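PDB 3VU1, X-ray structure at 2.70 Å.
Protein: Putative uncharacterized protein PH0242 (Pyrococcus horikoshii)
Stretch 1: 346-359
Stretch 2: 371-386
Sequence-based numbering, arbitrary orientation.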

# COMPACT_ATOMS: atom_id res chain seq x y z
N PRO A 346 6.45 10.72 -10.71
CA PRO A 346 5.99 12.02 -10.25
C PRO A 346 6.66 12.48 -8.98
O PRO A 346 6.89 11.66 -8.08
N VAL A 347 6.95 13.78 -8.91
CA VAL A 347 7.42 14.45 -7.70
C VAL A 347 6.72 15.78 -7.62
O VAL A 347 6.10 16.23 -8.59
N GLY A 348 6.84 16.43 -6.46
CA GLY A 348 6.32 17.77 -6.27
C GLY A 348 4.96 17.79 -5.61
O GLY A 348 4.03 17.14 -6.07
N VAL A 349 4.86 18.54 -4.52
CA VAL A 349 3.60 18.78 -3.82
C VAL A 349 3.22 20.25 -4.04
O VAL A 349 4.08 21.14 -3.94
N LEU A 350 1.95 20.52 -4.35
CA LEU A 350 1.48 21.93 -4.46
C LEU A 350 1.58 22.65 -3.13
O LEU A 350 1.08 22.15 -2.12
N THR A 351 2.24 23.81 -3.12
CA THR A 351 2.43 24.53 -1.85
C THR A 351 1.58 25.79 -1.68
O THR A 351 1.51 26.36 -0.59
N GLY A 352 0.96 26.22 -2.77
CA GLY A 352 -0.02 27.29 -2.72
C GLY A 352 -1.14 26.99 -3.70
O GLY A 352 -1.10 25.98 -4.40
N PRO A 353 -2.14 27.89 -3.77
CA PRO A 353 -3.29 27.66 -4.64
C PRO A 353 -2.91 27.70 -6.13
O PRO A 353 -1.91 28.29 -6.49
N VAL A 354 -3.70 27.07 -6.96
CA VAL A 354 -3.43 27.00 -8.38
C VAL A 354 -4.31 28.01 -9.13
O VAL A 354 -5.53 28.05 -8.92
N ARG A 355 -3.70 28.80 -10.01
CA ARG A 355 -4.46 29.75 -10.84
C ARG A 355 -4.45 29.45 -12.34
O ARG A 355 -3.41 29.16 -12.93
N VAL A 356 -5.63 29.51 -12.95
CA VAL A 356 -5.73 29.56 -14.39
C VAL A 356 -6.27 30.93 -14.76
O VAL A 356 -7.34 31.33 -14.25
N ASN A 357 -5.53 31.65 -15.62
CA ASN A 357 -5.87 33.01 -16.06
C ASN A 357 -6.21 33.87 -14.85
O ASN A 357 -7.36 34.24 -14.66
N GLY A 358 -5.22 34.09 -13.99
CA GLY A 358 -5.42 34.86 -12.77
C GLY A 358 -6.29 34.23 -11.69
O GLY A 358 -6.10 34.50 -10.50
N LYS A 359 -7.24 33.38 -12.09
CA LYS A 359 -8.25 32.83 -11.15
C LYS A 359 -7.83 31.51 -10.41
O LYS A 359 -7.27 30.59 -11.00
N GLU A 371 -10.56 24.42 -22.63
CA GLU A 371 -10.07 25.68 -22.01
C GLU A 371 -8.63 26.02 -22.33
O GLU A 371 -7.89 25.16 -22.80
N SER A 372 -8.23 27.27 -22.11
CA SER A 372 -6.87 27.72 -22.42
C SER A 372 -6.42 28.74 -21.40
O SER A 372 -7.27 29.34 -20.74
N GLY A 373 -5.10 28.94 -21.26
CA GLY A 373 -4.58 30.05 -20.43
C GLY A 373 -3.29 29.97 -19.62
O GLY A 373 -2.59 28.96 -19.61
N ARG A 374 -2.97 31.06 -18.93
CA ARG A 374 -1.83 31.09 -18.05
C ARG A 374 -2.14 30.33 -16.78
O ARG A 374 -3.15 30.59 -16.11
N LEU A 375 -1.27 29.36 -16.48
CA LEU A 375 -1.42 28.47 -15.34
C LEU A 375 -0.27 28.75 -14.42
O LEU A 375 0.88 28.76 -14.86
N GLU A 376 -0.59 29.00 -13.14
CA GLU A 376 0.41 29.35 -12.13
C GLU A 376 0.41 28.38 -10.96
O GLU A 376 -0.57 28.27 -10.22
N LEU A 377 1.53 27.67 -10.79
CA LEU A 377 1.69 26.66 -9.75
C LEU A 377 2.86 27.03 -8.89
O LEU A 377 3.85 27.58 -9.37
N LYS A 378 2.75 26.70 -7.61
CA LYS A 378 3.88 26.69 -6.72
C LYS A 378 4.00 25.25 -6.21
O LYS A 378 3.05 24.68 -5.65
N VAL A 379 5.16 24.65 -6.43
CA VAL A 379 5.39 23.26 -6.06
C VAL A 379 6.67 23.09 -5.25
O VAL A 379 7.66 23.77 -5.51
N GLY A 380 6.62 22.19 -4.26
CA GLY A 380 7.78 21.89 -3.40
C GLY A 380 8.37 20.51 -3.69
O GLY A 380 7.63 19.54 -3.86
N VAL A 381 9.70 20.44 -3.77
CA VAL A 381 10.42 19.19 -3.94
C VAL A 381 11.58 19.13 -2.97
O VAL A 381 12.07 20.15 -2.53
N ASP A 382 12.00 17.92 -2.65
CA ASP A 382 13.09 17.68 -1.69
C ASP A 382 14.47 17.87 -2.27
O ASP A 382 15.37 18.22 -1.55
N LYS A 383 14.63 17.63 -3.57
CA LYS A 383 15.93 17.82 -4.23
C LYS A 383 15.78 18.45 -5.63
O LYS A 383 14.66 18.63 -6.12
N GLU A 384 16.89 18.80 -6.26
CA GLU A 384 16.80 19.39 -7.59
C GLU A 384 16.49 18.33 -8.65
O GLU A 384 16.92 17.20 -8.55
N TYR A 385 15.71 18.70 -9.66
CA TYR A 385 15.39 17.77 -10.71
C TYR A 385 15.29 18.58 -11.97
O TYR A 385 15.24 19.81 -11.94
N THR A 386 15.25 17.85 -13.08
CA THR A 386 14.79 18.40 -14.33
C THR A 386 13.50 17.67 -14.69
O THR A 386 13.49 16.47 -14.93

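The apolar centre of this contact lies on the sheet face that carries Leu 350, Val 356, Leu 375 and Val 379. Val 354 (chi1 t) places CG1 3.7 Å from CD1 of Leu 375 and 3.8 Å from CD2 of Leu 377. Leu 375 (t, p) also reaches Val 356 (t), with its CD1 4.3 Å from Val 356 CG2. Leu 377 (chi1 m) continues the row: its CD2 lies 4.0 Å from CD2 of Leu 350 (m, t). Leucine suits these positions because its flexible end can approach the partner strand even where the CA-to-CB bond does not point straight at it.

A second apolar cluster forms around Val 347 (m), which points toward stretch 2. Its CG2 lies 4.2 Å from Val 381 CG1 and sits over one face of the Tyr 385 ring, 4.3 Å from the centroid, a CH-pi contact. Between these clusters, Gly 348 leaves room for Val 379 (p), whose CG2 comes within 3.3 Å of Gly 348 CA; a CB there would clash with that methyl.

Thr 351 (p) adds a weak hydrogen bond from OG1 to Lys 378 O, 3.3 Å, beside that from its backbone N to the same oxygen, 2.8 Å. Arg 355 (m, t, t) and Glu 376 (chi1 m) meet on the other face, with CD of Arg 355 3.9 Å from OE1 of Glu 376; the arginine's end leads away. Glu 376 OE2 instead makes a long salt bridge with Arg 374 NH1, 3.8 Å.

At the polar edge, Asn 357 (m) uses both ends of its amide: ND2 donates to Ser 372 O at 2.9 Å, and OD1 accepts from Arg 374 N at 3.2 Å. Gly 373 accommodates this amide, since a CB would clash with Asn 357 ND2.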

# COMPACT_ATOMS: atom_id res chain seq x y z
CB PRO A 346 4.51 11.80 -10.00
CG PRO A 346 4.35 10.34 -9.75
CD PRO A 346 5.44 9.66 -10.51
CB VAL A 347 8.96 14.73 -7.68
CG1 VAL A 347 9.78 13.47 -7.41
CG2 VAL A 347 9.43 15.42 -8.95
CB VAL A 349 3.79 18.48 -2.31
CG1 VAL A 349 2.51 18.68 -1.52
CG2 VAL A 349 4.21 17.05 -2.14
CB LEU A 350 0.04 22.01 -4.99
CG LEU A 350 -0.05 21.35 -6.36
CD1 LEU A 350 -1.50 21.30 -6.80
CD2 LEU A 350 0.84 22.03 -7.39
CB THR A 351 3.90 24.88 -1.57
OG1 THR A 351 4.52 25.34 -2.79
CG2 THR A 351 4.64 23.66 -1.03
CB PRO A 353 -4.22 28.82 -4.29
CG PRO A 353 -3.29 29.92 -3.88
CD PRO A 353 -2.12 29.26 -3.22
CB VAL A 354 -3.72 25.57 -8.90
CG1 VAL A 354 -3.35 25.43 -10.36
CG2 VAL A 354 -2.98 24.53 -8.08
CB ARG A 355 -3.99 31.19 -10.59
CG ARG A 355 -4.18 31.63 -9.15
CD ARG A 355 -3.32 32.84 -8.76
NE ARG A 355 -3.98 33.56 -7.68
CZ ARG A 355 -3.67 33.48 -6.39
NH1 ARG A 355 -2.65 32.72 -5.95
NH2 ARG A 355 -4.40 34.19 -5.53
CB VAL A 356 -6.69 28.49 -14.96
CG1 VAL A 356 -6.74 28.60 -16.47
CG2 VAL A 356 -6.27 27.10 -14.52
CB ASN A 357 -7.06 32.99 -17.02
CG ASN A 357 -6.72 32.40 -18.38
OD1 ASN A 357 -5.68 32.72 -18.95
ND2 ASN A 357 -7.61 31.56 -18.91
CB LYS A 359 -9.60 32.70 -11.90
CG LYS A 359 -10.71 31.93 -11.21
CD LYS A 359 -11.62 32.78 -10.32
CE LYS A 359 -12.83 31.96 -9.90
NZ LYS A 359 -13.79 32.66 -9.00
CB GLU A 371 -10.27 25.64 -20.50
CG GLU A 371 -11.74 25.74 -20.10
CD GLU A 371 -11.99 25.49 -18.62
OE1 GLU A 371 -11.02 25.50 -17.81
OE2 GLU A 371 -13.17 25.29 -18.27
CB SER A 372 -6.81 28.34 -23.81
OG SER A 372 -7.14 27.38 -24.80
CB ARG A 374 -1.39 32.51 -17.75
CG ARG A 374 -0.27 32.99 -18.66
CD ARG A 374 0.06 34.46 -18.42
NE ARG A 374 0.13 34.76 -16.99
CZ ARG A 374 1.25 35.00 -16.33
NH1 ARG A 374 1.21 35.25 -15.02
NH2 ARG A 374 2.42 34.99 -16.97
CB LEU A 375 -1.36 27.02 -15.82
CG LEU A 375 -1.10 25.86 -14.86
CD1 LEU A 375 -2.29 25.60 -13.94
CD2 LEU A 375 -0.72 24.60 -15.64
CB GLU A 376 0.21 30.77 -11.61
CG GLU A 376 0.40 31.88 -12.65
CD GLU A 376 -0.63 33.01 -12.50
OE1 GLU A 376 -0.61 33.73 -11.47
OE2 GLU A 376 -1.47 33.15 -13.43
CB LEU A 377 2.05 25.30 -10.36
CG LEU A 377 1.18 24.73 -11.45
CD1 LEU A 377 2.01 23.94 -12.43
CD2 LEU A 377 0.11 23.87 -10.83
CB LYS A 378 3.69 27.72 -5.59
CG LYS A 378 4.46 29.02 -5.77
CD LYS A 378 3.60 30.30 -5.71
CE LYS A 378 2.73 30.43 -4.46
NZ LYS A 378 3.48 30.47 -3.17
CB VAL A 379 5.38 22.36 -7.31
CG1 VAL A 379 6.46 22.78 -8.29
CG2 VAL A 379 5.53 20.90 -6.92
CB VAL A 381 10.98 19.04 -5.36
CG1 VAL A 381 9.88 18.65 -6.34
CG2 VAL A 381 11.68 20.32 -5.79
CB ASP A 382 12.97 16.28 -1.07
CG ASP A 382 11.83 16.19 -0.07
OD1 ASP A 382 11.72 17.12 0.76
OD2 ASP A 382 11.03 15.21 -0.13
CB LYS A 383 16.74 16.50 -4.27
CG LYS A 383 16.01 15.28 -4.83
CD LYS A 383 16.57 13.95 -4.32
CE LYS A 383 17.89 13.54 -4.98
NZ LYS A 383 17.83 13.28 -6.46
CB GLU A 384 18.07 20.16 -7.94
CG GLU A 384 19.20 19.28 -8.45
CD GLU A 384 20.29 20.08 -9.14
OE1 GLU A 384 20.42 21.28 -8.82
OE2 GLU A 384 21.01 19.51 -10.00
CB TYR A 385 14.02 17.12 -10.52
CG TYR A 385 13.85 16.19 -9.35
CD1 TYR A 385 13.24 16.64 -8.17
CD2 TYR A 385 14.25 14.84 -9.42
CE1 TYR A 385 13.06 15.79 -7.09
CE2 TYR A 385 14.08 13.99 -8.34
CZ TYR A 385 13.48 14.47 -7.17
OH TYR A 385 13.27 13.65 -6.09
CB THR A 386 15.89 18.32 -15.39
OG1 THR A 386 16.94 19.19 -14.98
CG2 THR A 386 15.38 18.71 -16.81